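Cas6b (Methanococcus maripaludis, PDB 4Z7K) processes CRISPR RNA as a Cas6-family endoribonuclease, probably by a dual-binding mode on RNA that forms no stem-loop. Local coordinates at residues Asp19-Tyr31 against Lys77-Asn89. Numbering follows the deposited sequence.
With nucleotides of chain C.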
loop_
_atom_site.group_PDB
_atom_site.type_symbol
_atom_site.label_atom_id
_atom_site.label_comp_id
_atom_site.label_asym_id
_atom_site.label_seq_id
_atom_site.Cartn_x
_atom_site.Cartn_y
_atom_site.Cartn_z
ATOM N N ASP B 19 -15.099 -8.912 13.860
ATOM C CA ASP B 19 -16.387 -8.375 13.538
ATOM C C ASP B 19 -16.310 -6.921 14.014
ATOM O O ASP B 19 -17.320 -6.220 14.085
ATOM C CB ASP B 19 -17.524 -9.167 14.192
ATOM C CG ASP B 19 -17.784 -10.508 13.502
ATOM O OD1 ASP B 19 -17.371 -10.672 12.335
ATOM O OD2 ASP B 19 -18.415 -11.396 14.121
ATOM N N GLY B 20 -15.094 -6.498 14.370
ATOM C CA GLY B 20 -14.769 -5.125 14.708
ATOM C C GLY B 20 -15.060 -4.225 13.532
ATOM O O GLY B 20 -15.422 -3.070 13.703
ATOM N N SER B 21 -14.864 -4.761 12.331
ATOM C CA SER B 21 -15.171 -4.044 11.099
ATOM C C SER B 21 -16.672 -3.837 11.011
ATOM O O SER B 21 -17.143 -2.769 10.624
ATOM C CB SER B 21 -14.671 -4.820 9.879
ATOM O OG SER B 21 -13.313 -5.210 10.031
ATOM N N LYS B 22 -17.408 -4.888 11.367
ATOM C CA LYS B 22 -18.870 -4.898 11.359
ATOM C C LYS B 22 -19.480 -4.153 12.549
ATOM O O LYS B 22 -20.530 -3.528 12.426
ATOM C CB LYS B 22 -19.376 -6.334 11.312
ATOM C CG LYS B 22 -18.571 -7.225 10.377
ATOM C CD LYS B 22 -19.160 -8.624 10.317
ATOM C CE LYS B 22 -18.258 -9.590 9.572
ATOM N NZ LYS B 22 -18.984 -10.847 9.240
ATOM N N LEU B 23 -18.832 -4.241 13.704
ATOM C CA LEU B 23 -19.214 -3.439 14.859
ATOM C C LEU B 23 -19.154 -1.959 14.518
ATOM O O LEU B 23 -20.065 -1.189 14.831
ATOM C CB LEU B 23 -18.291 -3.722 16.043
ATOM C CG LEU B 23 -18.691 -2.947 17.290
ATOM C CD1 LEU B 23 -19.886 -3.568 17.951
ATOM C CD2 LEU B 23 -17.511 -2.856 18.232
ATOM N N ARG B 24 -18.060 -1.568 13.877
ATOM C CA ARG B 24 -17.913 -0.212 13.373
ATOM C C ARG B 24 -18.924 0.006 12.269
ATOM O O ARG B 24 -19.598 1.029 12.235
ATOM C CB ARG B 24 -16.495 0.025 12.855
ATOM C CG ARG B 24 -16.350 1.263 12.020
ATOM C CD ARG B 24 -14.940 1.775 12.033
ATOM N NE ARG B 24 -14.772 2.867 11.085
ATOM C CZ ARG B 24 -14.645 2.673 9.775
ATOM N NH1 ARG B 24 -14.699 1.446 9.267
ATOM N NH2 ARG B 24 -14.490 3.705 8.966
ATOM N N GLY B 25 -19.081 -1.016 11.431
ATOM C CA GLY B 25 -19.971 -0.972 10.287
ATOM C C GLY B 25 -21.345 -0.478 10.694
ATOM O O GLY B 25 -21.904 0.402 10.038
ATOM N N TYR B 26 -21.879 -1.027 11.785
ATOM C CA TYR B 26 -23.258 -0.763 12.186
ATOM C C TYR B 26 -23.496 0.653 12.716
ATOM O O TYR B 26 -24.573 1.204 12.543
ATOM C CB TYR B 26 -23.683 -1.779 13.268
ATOM C CG TYR B 26 -24.862 -1.320 14.104
ATOM C CD1 TYR B 26 -26.166 -1.673 13.764
ATOM C CD2 TYR B 26 -24.669 -0.507 15.225
ATOM C CE1 TYR B 26 -27.240 -1.235 14.515
ATOM C CE2 TYR B 26 -25.737 -0.052 15.972
ATOM C CZ TYR B 26 -27.022 -0.420 15.619
ATOM O OH TYR B 26 -28.083 0.035 16.378
ATOM N N PHE B 27 -22.500 1.240 13.358
ATOM C CA PHE B 27 -22.565 2.627 13.812
ATOM C C PHE B 27 -22.327 3.602 12.656
ATOM O O PHE B 27 -22.651 4.788 12.746
ATOM C CB PHE B 27 -21.580 2.863 14.950
ATOM C CG PHE B 27 -22.088 2.386 16.291
ATOM C CD1 PHE B 27 -21.837 1.079 16.712
ATOM C CD2 PHE B 27 -22.797 3.234 17.131
ATOM C CE1 PHE B 27 -22.287 0.626 17.941
ATOM C CE2 PHE B 27 -23.254 2.785 18.368
ATOM C CZ PHE B 27 -22.997 1.477 18.770
ATOM N N ALA B 28 -21.653 3.129 11.614
ATOM C CA ALA B 28 -21.440 3.967 10.442
ATOM C C ALA B 28 -22.732 4.328 9.713
ATOM O O ALA B 28 -22.788 5.392 9.094
ATOM C CB ALA B 28 -20.495 3.288 9.484
ATOM N N LYS B 29 -23.771 3.490 9.800
ATOM C CA LYS B 29 -25.044 3.779 9.111
ATOM C C LYS B 29 -26.080 4.473 9.981
ATOM O O LYS B 29 -26.703 5.440 9.540
ATOM C CB LYS B 29 -25.663 2.492 8.522
ATOM C CG LYS B 29 -27.205 2.449 8.600
ATOM C CD LYS B 29 -27.957 3.303 7.538
ATOM C CE LYS B 29 -29.502 3.060 7.679
ATOM N NZ LYS B 29 -30.390 4.118 7.134
ATOM N N LYS B 30 -26.229 4.047 11.231
ATOM C CA LYS B 30 -27.155 4.753 12.102
ATOM C C LYS B 30 -26.587 6.117 12.494
ATOM O O LYS B 30 -27.316 6.993 12.967
ATOM C CB LYS B 30 -27.510 3.901 13.337
ATOM C CG LYS B 30 -28.134 4.689 14.500
ATOM C CD LYS B 30 -28.649 3.826 15.647
ATOM C CE LYS B 30 -30.017 3.248 15.276
ATOM N NZ LYS B 30 -30.623 2.494 16.405
ATOM N N TYR B 31 -25.305 6.333 12.230
ATOM C CA TYR B 31 -24.734 7.642 12.499
ATOM C C TYR B 31 -23.837 8.130 11.384
ATOM O O TYR B 31 -22.717 8.565 11.642
ATOM C CB TYR B 31 -23.939 7.627 13.806
ATOM C CG TYR B 31 -24.794 7.329 14.999
ATOM C CD1 TYR B 31 -25.334 8.351 15.752
ATOM C CD2 TYR B 31 -25.046 6.016 15.385
ATOM C CE1 TYR B 31 -26.115 8.077 16.823
ATOM C CE2 TYR B 31 -25.819 5.732 16.481
ATOM C CZ TYR B 31 -26.359 6.765 17.201
ATOM O OH TYR B 31 -27.149 6.474 18.299
ATOM N N LYS B 77 -25.156 11.924 21.830
ATOM C CA LYS B 77 -26.105 10.969 21.349
ATOM C C LYS B 77 -25.897 9.870 22.377
ATOM O O LYS B 77 -24.779 9.464 22.618
ATOM C CB LYS B 77 -25.847 10.513 19.924
ATOM C CG LYS B 77 -26.814 9.414 19.481
ATOM C CD LYS B 77 -28.193 9.464 20.163
ATOM C CE LYS B 77 -29.319 8.877 19.307
ATOM N NZ LYS B 77 -29.710 9.743 18.146
ATOM N N ARG B 78 -26.982 9.415 22.986
ATOM C CA ARG B 78 -26.949 8.465 24.083
ATOM C C ARG B 78 -26.716 7.072 23.565
ATOM O O ARG B 78 -27.657 6.331 23.302
ATOM C CB ARG B 78 -28.243 8.562 24.898
ATOM C CG ARG B 78 -29.009 9.843 24.591
ATOM C CD ARG B 78 -30.258 10.060 25.427
ATOM N NE ARG B 78 -30.577 11.491 25.456
ATOM C CZ ARG B 78 -31.296 12.101 26.397
ATOM N NH1 ARG B 78 -31.793 11.403 27.410
ATOM N NH2 ARG B 78 -31.535 13.408 26.316
ATOM N N ILE B 79 -25.451 6.794 23.274
ATOM C CA ILE B 79 -24.969 5.478 22.831
ATOM C C ILE B 79 -24.981 4.403 23.958
ATOM O O ILE B 79 -25.158 3.202 23.698
ATOM C CB ILE B 79 -23.580 5.627 22.212
ATOM C CG1 ILE B 79 -23.699 6.563 21.018
ATOM C CG2 ILE B 79 -23.034 4.278 21.752
ATOM C CD1 ILE B 79 -22.417 7.172 20.615
ATOM N N PHE B 80 -24.751 4.805 25.205
ATOM C CA PHE B 80 -24.661 3.793 26.245
ATOM C C PHE B 80 -26.057 3.258 26.591
ATOM O O PHE B 80 -26.183 2.136 27.088
ATOM C CB PHE B 80 -23.931 4.306 27.479
ATOM C CG PHE B 80 -24.159 5.741 27.783
ATOM C CD1 PHE B 80 -25.134 6.125 28.676
ATOM C CD2 PHE B 80 -23.338 6.708 27.233
ATOM C CE1 PHE B 80 -25.322 7.461 28.978
ATOM C CE2 PHE B 80 -23.520 8.035 27.526
ATOM C CZ PHE B 80 -24.512 8.415 28.402
ATOM N N PHE B 81 -27.102 4.055 26.372
ATOM C CA PHE B 81 -28.441 3.478 26.367
ATOM C C PHE B 81 -28.804 3.185 24.936
ATOM O O PHE B 81 -29.615 3.893 24.369
ATOM C CB PHE B 81 -29.484 4.449 26.920
ATOM C CG PHE B 81 -29.086 5.121 28.186
ATOM C CD1 PHE B 81 -29.053 6.503 28.266
ATOM C CD2 PHE B 81 -28.741 4.377 29.301
ATOM C CE1 PHE B 81 -28.688 7.137 29.438
ATOM C CE2 PHE B 81 -28.374 5.002 30.480
ATOM C CZ PHE B 81 -28.350 6.390 30.548
ATOM N N GLU B 82 -28.289 2.120 24.350
ATOM C CA GLU B 82 -28.545 1.940 22.933
ATOM C C GLU B 82 -29.428 0.763 22.660
ATOM O O GLU B 82 -29.317 -0.271 23.310
ATOM C CB GLU B 82 -27.220 1.727 22.198
ATOM C CG GLU B 82 -27.273 1.225 20.738
ATOM C CD GLU B 82 -27.546 2.287 19.684
ATOM O OE1 GLU B 82 -27.555 3.496 20.018
ATOM O OE2 GLU B 82 -27.716 1.901 18.503
ATOM N N LYS B 83 -30.351 0.927 21.733
ATOM C CA LYS B 83 -31.195 -0.192 21.358
ATOM C C LYS B 83 -30.412 -1.124 20.441
ATOM O O LYS B 83 -29.406 -0.709 19.865
ATOM C CB LYS B 83 -32.509 0.261 20.712
ATOM C CG LYS B 83 -33.325 1.149 21.628
ATOM C CD LYS B 83 -33.278 0.569 23.043
ATOM C CE LYS B 83 -34.273 1.230 23.988
ATOM N NZ LYS B 83 -34.132 0.747 25.400
ATOM N N GLU B 84 -30.882 -2.362 20.317
ATOM C CA GLU B 84 -30.252 -3.437 19.534
ATOM C C GLU B 84 -29.082 -3.207 18.571
ATOM O O GLU B 84 -29.107 -2.284 17.772
ATOM C CB GLU B 84 -31.403 -3.961 18.649
ATOM C CG GLU B 84 -31.211 -5.144 17.692
ATOM C CD GLU B 84 -32.090 -4.924 16.429
ATOM O OE1 GLU B 84 -32.872 -3.938 16.416
ATOM O OE2 GLU B 84 -32.042 -5.732 15.469
ATOM N N LEU B 85 -28.047 -4.031 18.650
ATOM C CA LEU B 85 -26.903 -3.827 17.778
ATOM C C LEU B 85 -26.996 -4.952 16.710
ATOM O O LEU B 85 -27.429 -6.054 17.047
ATOM C CB LEU B 85 -25.590 -3.806 18.561
ATOM C CG LEU B 85 -24.229 -4.356 18.145
ATOM C CD1 LEU B 85 -23.250 -3.845 19.170
ATOM C CD2 LEU B 85 -24.181 -5.875 18.068
ATOM N N ILE B 86 -26.581 -4.744 15.461
ATOM C CA ILE B 86 -26.753 -5.826 14.475
ATOM C C ILE B 86 -25.490 -6.070 13.649
ATOM O O ILE B 86 -24.826 -5.139 13.191
ATOM C CB ILE B 86 -27.953 -5.595 13.503
ATOM C CG1 ILE B 86 -27.667 -4.510 12.475
ATOM C CG2 ILE B 86 -29.236 -5.290 14.255
ATOM C CD1 ILE B 86 -28.651 -4.517 11.324
ATOM N N ILE B 87 -25.160 -7.349 13.488
ATOM C CA ILE B 87 -23.935 -7.757 12.823
ATOM C C ILE B 87 -24.178 -8.879 11.820
ATOM O O ILE B 87 -24.222 -10.048 12.201
ATOM C CB ILE B 87 -22.884 -8.245 13.843
ATOM C CG1 ILE B 87 -22.701 -7.240 14.987
ATOM C CG2 ILE B 87 -21.565 -8.545 13.150
ATOM C CD1 ILE B 87 -22.044 -5.954 14.574
ATOM N N SER B 88 -24.379 -8.518 10.556
ATOM C CA SER B 88 -24.209 -9.453 9.442
ATOM C C SER B 88 -24.959 -10.804 9.509
ATOM O O SER B 88 -24.309 -11.855 9.574
ATOM C CB SER B 88 -22.701 -9.727 9.287
ATOM O OG SER B 88 -22.441 -11.046 8.834
ATOM N N ASN B 89 -26.295 -10.816 9.516
ATOM C CA ASN B 89 -27.165 -9.647 9.558
ATOM C C ASN B 89 -27.897 -9.780 10.904
ATOM O O ASN B 89 -28.718 -8.946 11.309
ATOM C CB ASN B 89 -28.123 -9.633 8.355
ATOM C CG ASN B 89 -29.337 -8.718 8.557
ATOM O OD1 ASN B 89 -29.193 -7.550 8.928
ATOM N ND2 ASN B 89 -30.537 -9.257 8.333
ATOM P P U C 25 -20.248 -0.878 5.469
ATOM O OP1 U C 25 -20.966 -0.540 4.208
ATOM O OP2 U C 25 -20.694 -0.279 6.760
ATOM O "O5'" U C 25 -20.322 -2.462 5.594
ATOM C "C5'" U C 25 -19.229 -3.206 6.119
ATOM C "C4'" U C 25 -19.700 -4.503 6.721
ATOM O "O4'" U C 25 -20.060 -4.296 8.118
ATOM C "C3'" U C 25 -20.947 -5.110 6.073
ATOM O "O3'" U C 25 -20.635 -5.949 4.972
ATOM C "C2'" U C 25 -21.621 -5.853 7.226
ATOM O "O2'" U C 25 -21.030 -7.132 7.436
ATOM C "C1'" U C 25 -21.283 -4.946 8.409
ATOM N N1 U C 25 -22.351 -3.964 8.738
ATOM C C2 U C 25 -23.294 -4.419 9.645
ATOM O O2 U C 25 -23.232 -5.537 10.126
ATOM N N3 U C 25 -24.295 -3.532 9.972
ATOM C C4 U C 25 -24.444 -2.249 9.490
ATOM O O4 U C 25 -25.394 -1.568 9.886
ATOM C C5 U C 25 -23.430 -1.845 8.556
ATOM C C6 U C 25 -22.441 -2.689 8.221
ATOM P P A C 24 -15.086 2.570 5.379
ATOM O OP1 A C 24 -14.852 1.104 5.451
ATOM O OP2 A C 24 -15.040 3.234 4.055
ATOM O "O5'" A C 24 -16.538 2.926 5.953
ATOM C "C5'" A C 24 -17.143 2.227 7.034
ATOM C "C4'" A C 24 -18.330 1.421 6.550
ATOM O "O4'" A C 24 -19.463 2.300 6.245
ATOM C "C3'" A C 24 -18.044 0.632 5.272
ATOM O "O3'" A C 24 -18.674 -0.652 5.264
ATOM C "C2'" A C 24 -18.592 1.539 4.172
ATOM O "O2'" A C 24 -18.973 0.857 2.993
ATOM C "C1'" A C 24 -19.791 2.200 4.861
ATOM N N9 A C 24 -20.152 3.536 4.371
ATOM C C8 A C 24 -21.272 4.216 4.780
ATOM N N7 A C 24 -21.443 5.372 4.182
ATOM C C5 A C 24 -20.389 5.443 3.280
ATOM C C6 A C 24 -20.013 6.434 2.358
ATOM N N6 A C 24 -20.693 7.568 2.195
ATOM N N1 A C 24 -18.922 6.222 1.590
ATOM C C2 A C 24 -18.246 5.083 1.755
ATOM N N3 A C 24 -18.500 4.087 2.597
ATOM C C4 A C 24 -19.611 4.299 3.338
ATOM P P DC C 23 -10.475 5.258 9.065
ATOM O OP1 DC C 23 -11.708 5.428 9.853
ATOM O OP2 DC C 23 -9.626 4.057 9.304
ATOM O "O5'" DC C 23 -10.826 5.311 7.513
ATOM C "C5'" DC C 23 -12.076 5.734 7.108
ATOM C "C4'" DC C 23 -12.445 5.005 5.859
ATOM O "O4'" DC C 23 -11.343 5.100 4.957
ATOM C "C3'" DC C 23 -12.684 3.521 6.065
ATOM O "O3'" DC C 23 -14.076 3.308 6.393
ATOM C "C2'" DC C 23 -12.291 2.928 4.714
ATOM C "C1'" DC C 23 -11.223 3.911 4.214
ATOM N N1 DC C 23 -9.854 3.430 4.370
ATOM C C2 DC C 23 -9.352 2.484 3.478
ATOM O O2 DC C 23 -10.075 2.068 2.563
ATOM N N3 DC C 23 -8.084 2.053 3.635
ATOM C C4 DC C 23 -7.327 2.516 4.624
ATOM N N4 DC C 23 -6.077 2.048 4.722
ATOM C C5 DC C 23 -7.818 3.482 5.554
ATOM C C6 DC C 23 -9.080 3.907 5.391
#
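Tyr26 of helix 20-30 reaches across the segment that leads into and includes strand 85-87, and its atoms meet Ile86 first, then Leu85, then Glu82 and Glu84 at the hydroxyl. With CG anti to the backbone N (chi1 159°), the ring is carried toward residues 82-86. CB sits 3.5 Å from Ile86 O and also approaches the base of U25 of chain C. Beyond it, CD1 lies 3.5 Å from Ile86 CG1, the two side chains crossing at about a right angle. One ring face takes Leu85 CA in a CH-pi contact, 4.3 Å from the centroid and 19° off the normal. At the tip, Tyr26 OH has two oxygens within reach, Glu82 OE2 at 2.9 Å and Glu84 O at 2.9 Å. Glu82 OE2 lies at the ring edge, the carboxylate turned 85° from the ring plane. The same oxygen forms a long salt bridge with Lys30 NZ, while OE1 accepts a weak hydrogen bond from Tyr31 OH. A phenylalanine in place of Tyr26 would lack the hydroxyl, and Glu82 would probably be left less firmly placed, its carboxylate freer to turn. Apolar contacts link the helix to both neighbours: Leu23 CD1 meets Leu85 CD1 at 3.6 Å, and Leu23 and Phe27 continue onto Phe54 of strand 52-57. Near the helix start, Lys22 CB rests 3.6 Å from Ile87 CG2. The nucleotide joins the two segments here, the Gly25 carbonyl facing C5 of the U25 base, Lys22 packing on its sugar and Ser88 N giving O2 of U25 of chain C a weak hydrogen bond. Polar groups thus lie at both ends, Glu82 with Tyr26, Tyr31 and Lys30 at one, Lys22, Asp19 and Ser88 beside U25 at the other, with apolar packing between, consistent with helix and strand together forming part of the RNA-binding surface.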